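Local structure of UDP-N-Acetylglucosamine 2-Epimerase (1V4V) at residues V38-Q43 with Q50-F55; R190-L195 with D261-G266; V203-R208 with V297-V302; A311-L316 with N346-G351. The protein probably catalyses the reversible epimerisation of UDP-N-acetylglucosamine at C2 of the sugar, giving UDP-N-acetylmannosamine. One frame throughout, in Å; residues are numbered along the deposited sequence. Where two conformers were deposited one is given.

Contact 1: residues V38-Q43 with Q50-F55; sequences VLLTGQ and QALSLF
V38 and L40 turn their side chains onto L52, and in doing so they illustrate how a beta-alpha-beta unit seals its helix onto its sheet: strand 34-40 leads into helix 45-53, which returns the chain to strand 61-62. The touching is done by methyl groups alone. CD1 of L52 is the shared point, lying 4.2 Å from CD2 of L40 and 4.4 Å from CG1 of V38, so one branch of the helix leucine faces two residues that alternate along the strand and therefore share a side of the sheet. Both separations are those of light apolar packing, and the backbones stay well apart, with the CA atoms of V38 and L52 separated by 10.2 Å. The reach of L52 comes from an extended chain, in which CD1 stands anti to CA (chi2 169°). The strand turns CB of V38 toward the helix, and with CG1 anti to the backbone N (chi1 171°) this methyl is the one that meets L52.

Around this buried core the Rossmann-like N-terminal domain supplies further walls. F12 of the adjoining strand 6-12 meets both V38 and L40, while A18 of helix 15-29 meets L52. The strand itself is pinned on its outer side by backbone bonds of V38 and L40 to R61, and N of V38 also donates a hydrogen bond to OD2 of D60.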
loop_
_atom_site.group_PDB
_atom_site.type_symbol
_atom_site.label_atom_id
_atom_site.label_comp_id
_atom_site.label_asym_id
_atom_site.label_seq_id
_atom_site.Cartn_x
_atom_site.Cartn_y
_atom_site.Cartn_z
ATOM N N VAL A 38 -18.637 -2.016 -14.435
ATOM C CA VAL A 38 -17.335 -1.549 -14.898
ATOM C C VAL A 38 -17.161 -0.043 -14.785
ATOM O O VAL A 38 -17.982 0.735 -15.278
ATOM C CB VAL A 38 -17.088 -1.962 -16.373
ATOM C CG1 VAL A 38 -15.829 -1.290 -16.910
ATOM C CG2 VAL A 38 -16.950 -3.469 -16.467
ATOM N N LEU A 39 -16.078 0.355 -14.124
ATOM C CA LEU A 39 -15.728 1.758 -13.965
ATOM C C LEU A 39 -14.425 1.953 -14.731
ATOM O O LEU A 39 -13.407 1.377 -14.356
ATOM C CB LEU A 39 -15.489 2.100 -12.488
ATOM C CG LEU A 39 -14.858 3.475 -12.223
ATOM C CD1 LEU A 39 -15.795 4.584 -12.684
ATOM C CD2 LEU A 39 -14.554 3.618 -10.739
ATOM N N LEU A 40 -14.457 2.728 -15.812
ATOM C CA LEU A 40 -13.236 2.982 -16.573
ATOM C C LEU A 40 -12.481 4.092 -15.863
ATOM O O LEU A 40 -13.085 5.055 -15.392
ATOM C CB LEU A 40 -13.561 3.389 -18.014
ATOM C CG LEU A 40 -14.314 2.320 -18.814
ATOM C CD1 LEU A 40 -14.387 2.735 -20.277
ATOM C CD2 LEU A 40 -13.606 0.975 -18.678
ATOM N N THR A 41 -11.158 3.965 -15.799
ATOM C CA THR A 41 -10.340 4.942 -15.090
ATOM C C THR A 41 -9.211 5.551 -15.924
ATOM O O THR A 41 -8.360 6.265 -15.389
ATOM C CB THR A 41 -9.705 4.284 -13.846
ATOM O OG1 THR A 41 -8.838 3.223 -14.268
ATOM C CG2 THR A 41 -10.773 3.702 -12.931
ATOM N N GLY A 42 -9.210 5.276 -17.225
ATOM C CA GLY A 42 -8.157 5.771 -18.095
ATOM C C GLY A 42 -8.444 6.981 -18.970
ATOM O O GLY A 42 -9.467 7.659 -18.819
ATOM N N GLN A 43 -7.530 7.230 -19.907
ATOM C CA GLN A 43 -7.607 8.373 -20.814
ATOM C C GLN A 43 -8.316 8.164 -22.148
ATOM O O GLN A 43 -8.726 9.130 -22.784
ATOM C CB GLN A 43 -6.197 8.882 -21.124
ATOM C CG GLN A 43 -5.383 9.318 -19.925
ATOM C CD GLN A 43 -3.946 9.635 -20.301
ATOM O OE1 GLN A 43 -3.221 8.776 -20.802
ATOM N NE2 GLN A 43 -3.529 10.873 -20.061
ATOM N N GLN A 50 -14.169 0.055 -27.191
ATOM C CA GLN A 50 -14.157 -0.849 -28.332
ATOM C C GLN A 50 -13.481 -2.172 -27.986
ATOM O O GLN A 50 -13.822 -3.219 -28.539
ATOM C CB GLN A 50 -13.432 -0.194 -29.509
ATOM C CG GLN A 50 -13.852 -0.737 -30.859
ATOM C CD GLN A 50 -15.322 -0.493 -31.136
ATOM O OE1 GLN A 50 -15.769 0.654 -31.204
ATOM N NE2 GLN A 50 -16.085 -1.570 -31.291
ATOM N N ALA A 51 -12.520 -2.122 -27.068
ATOM C CA ALA A 51 -11.804 -3.319 -26.648
ATOM C C ALA A 51 -12.732 -4.257 -25.884
ATOM O O ALA A 51 -12.677 -5.475 -26.047
ATOM C CB ALA A 51 -10.616 -2.933 -25.782
ATOM N N LEU A 52 -13.588 -3.681 -25.048
ATOM C CA LEU A 52 -14.528 -4.473 -24.266
ATOM C C LEU A 52 -15.639 -5.045 -25.145
ATOM O O LEU A 52 -16.331 -5.980 -24.749
ATOM C CB LEU A 52 -15.129 -3.619 -23.146
ATOM C CG LEU A 52 -14.201 -3.337 -21.958
ATOM C CD1 LEU A 52 -14.812 -2.278 -21.048
ATOM C CD2 LEU A 52 -13.961 -4.630 -21.192
ATOM N N SER A 53 -15.799 -4.484 -26.341
ATOM C CA SER A 53 -16.831 -4.939 -27.272
ATOM C C SER A 53 -16.692 -6.408 -27.645
ATOM O O SER A 53 -17.687 -7.134 -27.686
ATOM C CB SER A 53 -16.815 -4.091 -28.546
ATOM O OG SER A 53 -17.231 -2.763 -28.278
ATOM N N LEU A 54 -15.466 -6.844 -27.923
ATOM C CA LEU A 54 -15.221 -8.236 -28.288
ATOM C C LEU A 54 -15.826 -9.191 -27.280
ATOM O O LEU A 54 -16.388 -10.217 -27.650
ATOM C CB LEU A 54 -13.721 -8.536 -28.377
ATOM C CG LEU A 54 -13.403 -10.041 -28.478
ATOM C CD1 LEU A 54 -13.789 -10.553 -29.860
ATOM C CD2 LEU A 54 -11.934 -10.299 -28.215
ATOM N N PHE A 55 -15.705 -8.852 -26.000
ATOM C CA PHE A 55 -16.219 -9.711 -24.943
ATOM C C PHE A 55 -17.674 -9.440 -24.598
ATOM O O PHE A 55 -18.223 -10.057 -23.691
ATOM C CB PHE A 55 -15.355 -9.567 -23.686
ATOM C CG PHE A 55 -13.880 -9.633 -23.960
ATOM C CD1 PHE A 55 -13.152 -8.473 -24.203
ATOM C CD2 PHE A 55 -13.219 -10.857 -23.998
ATOM C CE1 PHE A 55 -11.786 -8.529 -24.483
ATOM C CE2 PHE A 55 -11.855 -10.926 -24.277
ATOM C CZ PHE A 55 -11.137 -9.759 -24.519
#

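Contact 2: residues R190-L195 with D261-G266; sequences RLPEGL and DPLEYG
R190 and P192 run alongside G266 and L263 in the reverse order, so the two segments pass each other antiparallel without forming a sheet. The CA atoms of R190 and G266 are 6.8 Å apart and those of P192 and L263 are 8.0 Å apart. Between the first pair the backbones themselves are neighbours, yet N of R190 remains 4.4 Å from O of G266, too far for a hydrogen bond. The link here is made one residue later, where the carbonyl O of R190 is bonded to the hydroxyl of S267.

The contact lies at the edge of the C-terminal Rossmann-like domain, beside the outermost strand 257-260. The segment 190-195 leads into strand 200-203 of the C-terminal sheet, whereas 261-266 leaves strand 257-260 and enters helix 265-273, with E264 at its N-cap position.

Among the side chains, both methyls of L263 lie against one ring carbon of P192. CG of P192 is 3.7 Å from CD2 of L263 and 3.8 Å from CD1, so both methyls touch the same atom, and the two side chains cross at about a right angle. L263 is directed there with its CG beside the backbone N and anti to the carbonyl carbon (chi1 -57°). L263 also packs on M268 and L271 of the helix, and P192 on L260.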
loop_
_atom_site.group_PDB
_atom_site.type_symbol
_atom_site.label_atom_id
_atom_site.label_comp_id
_atom_site.label_asym_id
_atom_site.label_seq_id
_atom_site.Cartn_x
_atom_site.Cartn_y
_atom_site.Cartn_z
ATOM N N ARG A 190 -13.550 -14.096 -35.063
ATOM C CA ARG A 190 -13.805 -14.693 -36.366
ATOM C C ARG A 190 -12.522 -14.745 -37.179
ATOM O O ARG A 190 -11.759 -13.778 -37.217
ATOM C CB ARG A 190 -14.854 -13.886 -37.130
ATOM C CG ARG A 190 -16.273 -14.101 -36.646
ATOM C CD ARG A 190 -17.240 -13.217 -37.412
ATOM N NE ARG A 190 -17.010 -11.804 -37.126
ATOM C CZ ARG A 190 -17.677 -10.808 -37.700
ATOM N NH1 ARG A 190 -18.617 -11.067 -38.602
ATOM N NH2 ARG A 190 -17.408 -9.551 -37.368
ATOM N N LEU A 191 -12.287 -15.877 -37.828
ATOM C CA LEU A 191 -11.092 -16.030 -38.638
ATOM C C LEU A 191 -11.092 -15.046 -39.792
ATOM O O LEU A 191 -12.137 -14.494 -40.155
ATOM C CB LEU A 191 -10.993 -17.449 -39.202
ATOM C CG LEU A 191 -10.604 -18.583 -38.255
ATOM C CD1 LEU A 191 -11.855 -19.284 -37.762
ATOM C CD2 LEU A 191 -9.719 -19.569 -38.994
ATOM N N PRO A 192 -9.909 -14.796 -40.374
ATOM C CA PRO A 192 -9.788 -13.875 -41.504
ATOM C C PRO A 192 -10.704 -14.369 -42.613
ATOM O O PRO A 192 -10.999 -15.561 -42.692
ATOM C CB PRO A 192 -8.314 -13.989 -41.878
ATOM C CG PRO A 192 -7.663 -14.215 -40.549
ATOM C CD PRO A 192 -8.580 -15.234 -39.909
ATOM N N GLU A 193 -11.151 -13.455 -43.467
ATOM C CA GLU A 193 -12.048 -13.797 -44.564
ATOM C C GLU A 193 -11.342 -14.401 -45.769
ATOM O O GLU A 193 -10.178 -14.110 -46.028
ATOM C CB GLU A 193 -12.807 -12.548 -45.029
ATOM C CG GLU A 193 -13.821 -11.994 -44.046
ATOM C CD GLU A 193 -15.068 -12.850 -43.946
ATOM O OE1 GLU A 193 -16.084 -12.356 -43.408
ATOM O OE2 GLU A 193 -15.033 -14.013 -44.400
ATOM N N GLY A 194 -12.068 -15.242 -46.499
ATOM C CA GLY A 194 -11.546 -15.854 -47.711
ATOM C C GLY A 194 -10.394 -16.835 -47.638
ATOM O O GLY A 194 -9.725 -17.066 -48.646
ATOM N N LEU A 195 -10.148 -17.415 -46.469
ATOM C CA LEU A 195 -9.058 -18.376 -46.349
ATOM C C LEU A 195 -9.405 -19.666 -47.076
ATOM O O LEU A 195 -10.577 -20.017 -47.213
ATOM C CB LEU A 195 -8.785 -18.707 -44.878
ATOM C CG LEU A 195 -8.159 -17.633 -43.990
ATOM C CD1 LEU A 195 -8.009 -18.182 -42.578
ATOM C CD2 LEU A 195 -6.804 -17.221 -44.561
ATOM N N ASP A 261 -2.376 -8.872 -43.181
ATOM C CA ASP A 261 -1.950 -7.722 -42.398
ATOM C C ASP A 261 -2.222 -8.129 -40.956
ATOM O O ASP A 261 -2.986 -9.064 -40.710
ATOM C CB ASP A 261 -2.780 -6.482 -42.752
ATOM C CG ASP A 261 -2.340 -5.828 -44.053
ATOM O OD1 ASP A 261 -3.076 -4.949 -44.552
ATOM O OD2 ASP A 261 -1.262 -6.180 -44.572
ATOM N N PRO A 262 -1.599 -7.448 -39.986
ATOM C CA PRO A 262 -1.807 -7.778 -38.573
ATOM C C PRO A 262 -3.288 -7.932 -38.214
ATOM O O PRO A 262 -4.126 -7.128 -38.623
ATOM C CB PRO A 262 -1.142 -6.611 -37.855
ATOM C CG PRO A 262 0.027 -6.319 -38.756
ATOM C CD PRO A 262 -0.604 -6.370 -40.133
ATOM N N LEU A 263 -3.599 -8.967 -37.442
ATOM C CA LEU A 263 -4.974 -9.248 -37.044
ATOM C C LEU A 263 -5.319 -8.685 -35.670
ATOM O O LEU A 263 -4.437 -8.370 -34.875
ATOM C CB LEU A 263 -5.211 -10.764 -37.034
ATOM C CG LEU A 263 -4.956 -11.547 -38.326
ATOM C CD1 LEU A 263 -5.059 -13.038 -38.043
ATOM C CD2 LEU A 263 -5.945 -11.134 -39.395
ATOM N N GLU A 264 -6.615 -8.566 -35.398
ATOM C CA GLU A 264 -7.076 -8.065 -34.111
ATOM C C GLU A 264 -6.990 -9.219 -33.119
ATOM O O GLU A 264 -6.947 -10.383 -33.518
ATOM C CB GLU A 264 -8.521 -7.567 -34.214
ATOM C CG GLU A 264 -8.725 -6.495 -35.271
ATOM C CD GLU A 264 -10.099 -5.855 -35.203
ATOM O OE1 GLU A 264 -10.411 -5.221 -34.169
ATOM O OE2 GLU A 264 -10.867 -5.982 -36.181
ATOM N N TYR A 265 -6.963 -8.895 -31.832
ATOM C CA TYR A 265 -6.862 -9.907 -30.785
ATOM C C TYR A 265 -7.755 -11.126 -31.032
ATOM O O TYR A 265 -7.275 -12.260 -31.068
ATOM C CB TYR A 265 -7.207 -9.291 -29.427
ATOM C CG TYR A 265 -6.866 -10.179 -28.249
ATOM C CD1 TYR A 265 -5.559 -10.615 -28.039
ATOM C CD2 TYR A 265 -7.847 -10.574 -27.338
ATOM C CE1 TYR A 265 -5.231 -11.423 -26.950
ATOM C CE2 TYR A 265 -7.533 -11.383 -26.243
ATOM C CZ TYR A 265 -6.222 -11.803 -26.056
ATOM O OH TYR A 265 -5.901 -12.599 -24.980
ATOM N N GLY A 266 -9.049 -10.888 -31.210
ATOM C CA GLY A 266 -9.976 -11.983 -31.430
ATOM C C GLY A 266 -9.778 -12.788 -32.702
ATOM O O GLY A 266 -9.847 -14.018 -32.678
#

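Contact 3: residues V203-R208 with V297-V302; sequences VTMHRR and VVLRNV
R207 and R300 lay their guanidinium groups over one another where two parallel strands of the C-terminal Rossmann-like domain, 200-203 and 296-298, run out into loops on either side of strand 275-280. The polar part is a pair of arginines gathered on one carboxylate: OE2 of E209 forms salt bridges with NE of R207 and NH2 of R300. The shared carboxylate probably offsets the charge of the two cations, permitting their close approach. NE of R207 sits over the centre of the R300 group, 3.0 Å from its CZ, and the planes are inclined by 35°; over the R207 group stands NH1 of R300, displaced toward the rim. The terminal nitrogens, NH2 of R207 and NH2 of R300, are 3.1 Å apart and, both being donors, do not bond to each other. R207 arrives by a chain extended from CG to NE, while R300 bends at chi3 (69°), the two crossing at about a right angle.

The apolar part is SE of selenomethionine M205, 3.9 Å from CD2 of L299 in one of two deposited conformers and so less certain.

Polar bonds hold both loops: the D281 carboxylate accepts from the amides of H206 and R207, and O of L299 accepts from ND2 of N210. On the R300 face opposite R207, the carbonyl O of V302 stands 3.8 Å above the plane, displaced toward the rim.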
loop_
_atom_site.group_PDB
_atom_site.type_symbol
_atom_site.label_atom_id
_atom_site.label_comp_id
_atom_site.label_asym_id
_atom_site.label_seq_id
_atom_site.Cartn_x
_atom_site.Cartn_y
_atom_site.Cartn_z
ATOM N N VAL A 203 1.636 -18.724 -38.778
ATOM C CA VAL A 203 3.023 -18.281 -38.730
ATOM C C VAL A 203 3.114 -16.826 -38.306
ATOM O O VAL A 203 2.321 -15.988 -38.751
ATOM C CB VAL A 203 3.716 -18.429 -40.104
ATOM C CG1 VAL A 203 5.118 -17.840 -40.042
ATOM C CG2 VAL A 203 3.782 -19.896 -40.512
ATOM N N THR A 204 4.094 -16.544 -37.452
ATOM C CA THR A 204 4.338 -15.196 -36.946
ATOM C C THR A 204 5.842 -14.975 -36.697
ATOM O O THR A 204 6.491 -15.735 -35.969
ATOM C CB THR A 204 3.543 -14.947 -35.634
ATOM O OG1 THR A 204 2.368 -14.185 -35.929
ATOM C CG2 THR A 204 4.384 -14.222 -34.593
HETATM N N MSE A 205 6.412 -13.962 -37.345
HETATM C CA MSE A 205 7.838 -13.627 -37.157
HETATM C C MSE A 205 7.967 -12.117 -37.054
HETATM O O MSE A 205 7.637 -11.397 -38.004
HETATM C CB MSE A 205 8.624 -14.137 -38.378
HETATM C CG MSE A 205 8.789 -15.676 -38.457
HETATM SE SE MSE A 205 10.226 -16.203 -39.629
HETATM C CE MSE A 205 9.349 -15.817 -41.261
ATOM N N HIS A 206 8.428 -11.623 -35.911
ATOM C CA HIS A 206 8.586 -10.180 -35.731
ATOM C C HIS A 206 9.558 -9.756 -34.630
ATOM O O HIS A 206 9.624 -8.572 -34.299
ATOM C CB HIS A 206 7.237 -9.507 -35.458
ATOM C CG HIS A 206 6.633 -9.884 -34.140
ATOM N ND1 HIS A 206 6.520 -8.997 -33.090
ATOM C CD2 HIS A 206 6.113 -11.054 -33.699
ATOM C CE1 HIS A 206 5.954 -9.604 -32.061
ATOM N NE2 HIS A 206 5.696 -10.852 -32.405
ATOM N N ARG A 207 10.303 -10.700 -34.066
ATOM C CA ARG A 207 11.273 -10.362 -33.035
ATOM C C ARG A 207 12.327 -9.503 -33.724
ATOM O O ARG A 207 12.971 -9.943 -34.675
ATOM C CB ARG A 207 11.901 -11.635 -32.459
ATOM C CG ARG A 207 12.759 -11.395 -31.227
ATOM C CD ARG A 207 13.266 -12.701 -30.634
ATOM N NE ARG A 207 14.023 -12.475 -29.404
ATOM C CZ ARG A 207 13.513 -11.953 -28.293
ATOM N NH1 ARG A 207 12.236 -11.598 -28.245
ATOM N NH2 ARG A 207 14.282 -11.785 -27.224
ATOM N N ARG A 208 12.505 -8.278 -33.244
ATOM C CA ARG A 208 13.458 -7.364 -33.854
ATOM C C ARG A 208 14.854 -7.934 -34.079
ATOM O O ARG A 208 15.477 -7.641 -35.096
ATOM C CB ARG A 208 13.573 -6.075 -33.039
ATOM C CG ARG A 208 14.188 -4.949 -33.848
ATOM C CD ARG A 208 14.835 -3.886 -32.983
ATOM N NE ARG A 208 15.461 -2.854 -33.807
ATOM C CZ ARG A 208 16.355 -3.099 -34.762
ATOM N NH1 ARG A 208 16.734 -4.343 -35.021
ATOM N NH2 ARG A 208 16.867 -2.098 -35.466
ATOM N N VAL A 297 6.002 -24.043 -32.091
ATOM C CA VAL A 297 7.406 -24.214 -32.421
ATOM C C VAL A 297 8.003 -22.807 -32.403
ATOM O O VAL A 297 7.499 -21.897 -33.064
ATOM C CB VAL A 297 7.621 -24.881 -33.802
ATOM C CG1 VAL A 297 9.094 -24.827 -34.181
ATOM C CG2 VAL A 297 7.155 -26.306 -33.758
ATOM N N VAL A 298 9.065 -22.634 -31.623
ATOM C CA VAL A 298 9.709 -21.333 -31.472
ATOM C C VAL A 298 10.981 -21.205 -32.291
ATOM O O VAL A 298 11.899 -22.009 -32.161
ATOM C CB VAL A 298 10.036 -21.059 -29.983
ATOM C CG1 VAL A 298 10.704 -19.686 -29.824
ATOM C CG2 VAL A 298 8.755 -21.128 -29.155
ATOM N N LEU A 299 11.026 -20.180 -33.136
ATOM C CA LEU A 299 12.180 -19.940 -33.984
ATOM C C LEU A 299 13.238 -19.124 -33.252
ATOM O O LEU A 299 13.524 -17.979 -33.605
ATOM C CB LEU A 299 11.742 -19.241 -35.280
ATOM C CG LEU A 299 11.418 -20.147 -36.478
ATOM C CD1 LEU A 299 10.778 -21.446 -36.030
ATOM C CD2 LEU A 299 10.521 -19.391 -37.442
ATOM N N ARG A 300 13.798 -19.739 -32.216
ATOM C CA ARG A 300 14.844 -19.136 -31.401
ATOM C C ARG A 300 15.740 -20.257 -30.893
ATOM O O ARG A 300 15.347 -21.424 -30.894
ATOM C CB ARG A 300 14.245 -18.382 -30.207
ATOM C CG ARG A 300 13.371 -17.197 -30.581
ATOM C CD ARG A 300 13.198 -16.264 -29.392
ATOM N NE ARG A 300 14.454 -15.595 -29.063
ATOM C CZ ARG A 300 14.699 -14.973 -27.914
ATOM N NH1 ARG A 300 13.774 -14.929 -26.965
ATOM N NH2 ARG A 300 15.874 -14.391 -27.715
ATOM N N ASN A 301 16.944 -19.905 -30.458
ATOM C CA ASN A 301 17.875 -20.902 -29.950
ATOM C C ASN A 301 17.643 -21.154 -28.467
ATOM O O ASN A 301 18.021 -22.200 -27.943
ATOM C CB ASN A 301 19.317 -20.447 -30.198
ATOM C CG ASN A 301 19.647 -20.348 -31.673
ATOM O OD1 ASN A 301 19.467 -21.306 -32.426
ATOM N ND2 ASN A 301 20.137 -19.191 -32.096
ATOM N N VAL A 302 17.009 -20.197 -27.798
ATOM C CA VAL A 302 16.721 -20.322 -26.372
ATOM C C VAL A 302 15.377 -19.668 -26.052
ATOM O O VAL A 302 14.913 -18.798 -26.790
ATOM C CB VAL A 302 17.826 -19.647 -25.523
ATOM C CG1 VAL A 302 17.826 -18.146 -25.765
ATOM C CG2 VAL A 302 17.617 -19.951 -24.049
#

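Contact 4: residues A311-L316 with N346-G351; sequences AGILKL and NPYGDG
A Schellman motif at the end of helix 306-311, in which G312 leaves the helix with positive phi, carries A311 and I313 against P347 and Y348 of a loop held by an Asx turn. The proline is the centre of the packing. CB of A311 lies 3.8 Å from CD of P347, and CD1 of I313, two residues on, comes within 3.9 Å of the same CD, the isoleucine and proline side chains reaching toward each other. That isoleucine methyl also reaches Y348, 3.8 Å from CE2, meeting the ring at a slant. I313 holds CG1 between its backbone N and carbonyl carbon (chi1 56°), and from there its extended end projects across to the loop. The tyrosine is backed by its own neighbour: CG of P347 sits 3.8 Å above the centre of one ring face.

N346 sets the shape of the loop. Its OD1 receives Y348 N at 2.6 Å, in the carbonyl plane and fairly straight at 151°, and G349 N at 3.2 Å from well above that plane, a more bent bond. A glycerol, probably from the crystallisation liquor, lies about 3 Å from the Y348 side chain.

The loop leads into helix 353-364, and Y348 is backbone-bonded to Q176, just before helix 177-188, consistent with the return of the C-terminal segment to the N-terminal domain typical of GT-B folds.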
loop_
_atom_site.group_PDB
_atom_site.type_symbol
_atom_site.label_atom_id
_atom_site.label_comp_id
_atom_site.label_asym_id
_atom_site.label_seq_id
_atom_site.Cartn_x
_atom_site.Cartn_y
_atom_site.Cartn_z
ATOM N N ALA A 311 7.236 -27.456 -19.375
ATOM C CA ALA A 311 5.892 -28.023 -19.428
ATOM C C ALA A 311 5.636 -28.833 -20.700
ATOM O O ALA A 311 4.690 -29.616 -20.759
ATOM C CB ALA A 311 4.852 -26.909 -19.303
ATOM N N GLY A 312 6.469 -28.635 -21.716
ATOM C CA GLY A 312 6.302 -29.370 -22.960
ATOM C C GLY A 312 5.220 -28.803 -23.862
ATOM O O GLY A 312 4.601 -29.532 -24.640
ATOM N N ILE A 313 4.992 -27.497 -23.768
ATOM C CA ILE A 313 3.972 -26.839 -24.572
ATOM C C ILE A 313 4.572 -26.213 -25.828
ATOM O O ILE A 313 3.852 -25.763 -26.723
ATOM C CB ILE A 313 3.252 -25.741 -23.756
ATOM C CG1 ILE A 313 4.273 -24.744 -23.202
ATOM C CG2 ILE A 313 2.467 -26.370 -22.610
ATOM C CD1 ILE A 313 3.653 -23.599 -22.413
ATOM N N LEU A 314 5.898 -26.185 -25.895
ATOM C CA LEU A 314 6.578 -25.610 -27.050
ATOM C C LEU A 314 7.834 -26.398 -27.371
ATOM O O LEU A 314 8.357 -27.129 -26.530
ATOM C CB LEU A 314 6.948 -24.145 -26.774
ATOM C CG LEU A 314 8.003 -23.863 -25.695
ATOM C CD1 LEU A 314 9.400 -24.103 -26.256
ATOM C CD2 LEU A 314 7.882 -22.418 -25.231
ATOM N N LYS A 315 8.316 -26.236 -28.596
ATOM C CA LYS A 315 9.525 -26.907 -29.042
ATOM C C LYS A 315 10.414 -25.845 -29.673
ATOM O O LYS A 315 9.931 -24.985 -30.410
ATOM C CB LYS A 315 9.177 -27.987 -30.072
ATOM C CG LYS A 315 10.331 -28.907 -30.437
ATOM C CD LYS A 315 9.874 -30.024 -31.369
ATOM C CE LYS A 315 10.903 -31.145 -31.437
ATOM N NZ LYS A 315 12.238 -30.659 -31.878
ATOM N N LEU A 316 11.708 -25.882 -29.373
ATOM C CA LEU A 316 12.630 -24.914 -29.955
ATOM C C LEU A 316 13.109 -25.432 -31.299
ATOM O O LEU A 316 13.419 -26.616 -31.444
ATOM C CB LEU A 316 13.831 -24.689 -29.037
ATOM C CG LEU A 316 13.611 -23.858 -27.771
ATOM C CD1 LEU A 316 14.882 -23.875 -26.933
ATOM C CD2 LEU A 316 13.250 -22.422 -28.146
ATOM N N ASN A 346 -1.088 -26.647 -18.940
ATOM C CA ASN A 346 -0.668 -25.259 -19.120
ATOM C C ASN A 346 -0.075 -24.786 -17.793
ATOM O O ASN A 346 -0.771 -24.753 -16.781
ATOM C CB ASN A 346 -1.868 -24.384 -19.488
ATOM C CG ASN A 346 -1.470 -22.954 -19.780
ATOM O OD1 ASN A 346 -0.730 -22.338 -19.015
ATOM N ND2 ASN A 346 -1.965 -22.414 -20.888
ATOM N N PRO A 347 1.212 -24.406 -17.785
ATOM C CA PRO A 347 1.880 -23.945 -16.564
ATOM C C PRO A 347 1.480 -22.543 -16.109
ATOM O O PRO A 347 1.959 -22.069 -15.081
ATOM C CB PRO A 347 3.349 -24.018 -16.944
ATOM C CG PRO A 347 3.310 -23.553 -18.369
ATOM C CD PRO A 347 2.130 -24.327 -18.938
ATOM N N TYR A 348 0.604 -21.888 -16.866
ATOM C CA TYR A 348 0.171 -20.531 -16.530
ATOM C C TYR A 348 -1.218 -20.467 -15.904
ATOM O O TYR A 348 -1.520 -19.548 -15.145
ATOM C CB TYR A 348 0.185 -19.650 -17.779
ATOM C CG TYR A 348 1.459 -19.754 -18.584
ATOM C CD1 TYR A 348 2.666 -19.262 -18.088
ATOM C CD2 TYR A 348 1.459 -20.361 -19.838
ATOM C CE1 TYR A 348 3.851 -19.377 -18.829
ATOM C CE2 TYR A 348 2.631 -20.479 -20.582
ATOM C CZ TYR A 348 3.820 -19.987 -20.071
ATOM O OH TYR A 348 4.976 -20.117 -20.808
ATOM N N GLY A 349 -2.065 -21.436 -16.228
ATOM C CA GLY A 349 -3.414 -21.449 -15.688
ATOM C C GLY A 349 -4.275 -22.445 -16.439
ATOM O O GLY A 349 -3.928 -22.832 -17.553
ATOM N N ASP A 350 -5.391 -22.853 -15.841
ATOM C CA ASP A 350 -6.280 -23.830 -16.466
ATOM C C ASP A 350 -7.429 -23.224 -17.275
ATOM O O ASP A 350 -8.365 -23.928 -17.651
ATOM C CB ASP A 350 -6.833 -24.793 -15.401
ATOM C CG ASP A 350 -7.685 -24.092 -14.347
ATOM O OD1 ASP A 350 -8.016 -24.739 -13.328
ATOM O OD2 ASP A 350 -8.032 -22.907 -14.534
ATOM N N GLY A 351 -7.358 -21.921 -17.543
ATOM C CA GLY A 351 -8.396 -21.267 -18.321
ATOM C C GLY A 351 -9.638 -20.880 -17.541
ATOM O O GLY A 351 -10.590 -20.327 -18.105
#

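How the contacts relate
From the N terminus, contact 1 closes first, within one short strand-to-helix connection of the N-terminal domain. The three others belong to the later part of the chain. Contact 2 opens at 190-195, and before 261-266 closes it, contact 3 has already opened at 203-208; its partner 297-302 follows, so contacts 2 and 3 cross. Contact 4 comes in series after both, closing a largely helical excursion. Contacts 3 and 4 adjoin through neighbouring strands of one sheet, N of V298 lying 2.8 Å from O of K315, a probable hydrogen bond. Contacts 1 and 2 touch where CD2 of L54 meets CA of G266 at 4.1 Å, linking the two domains.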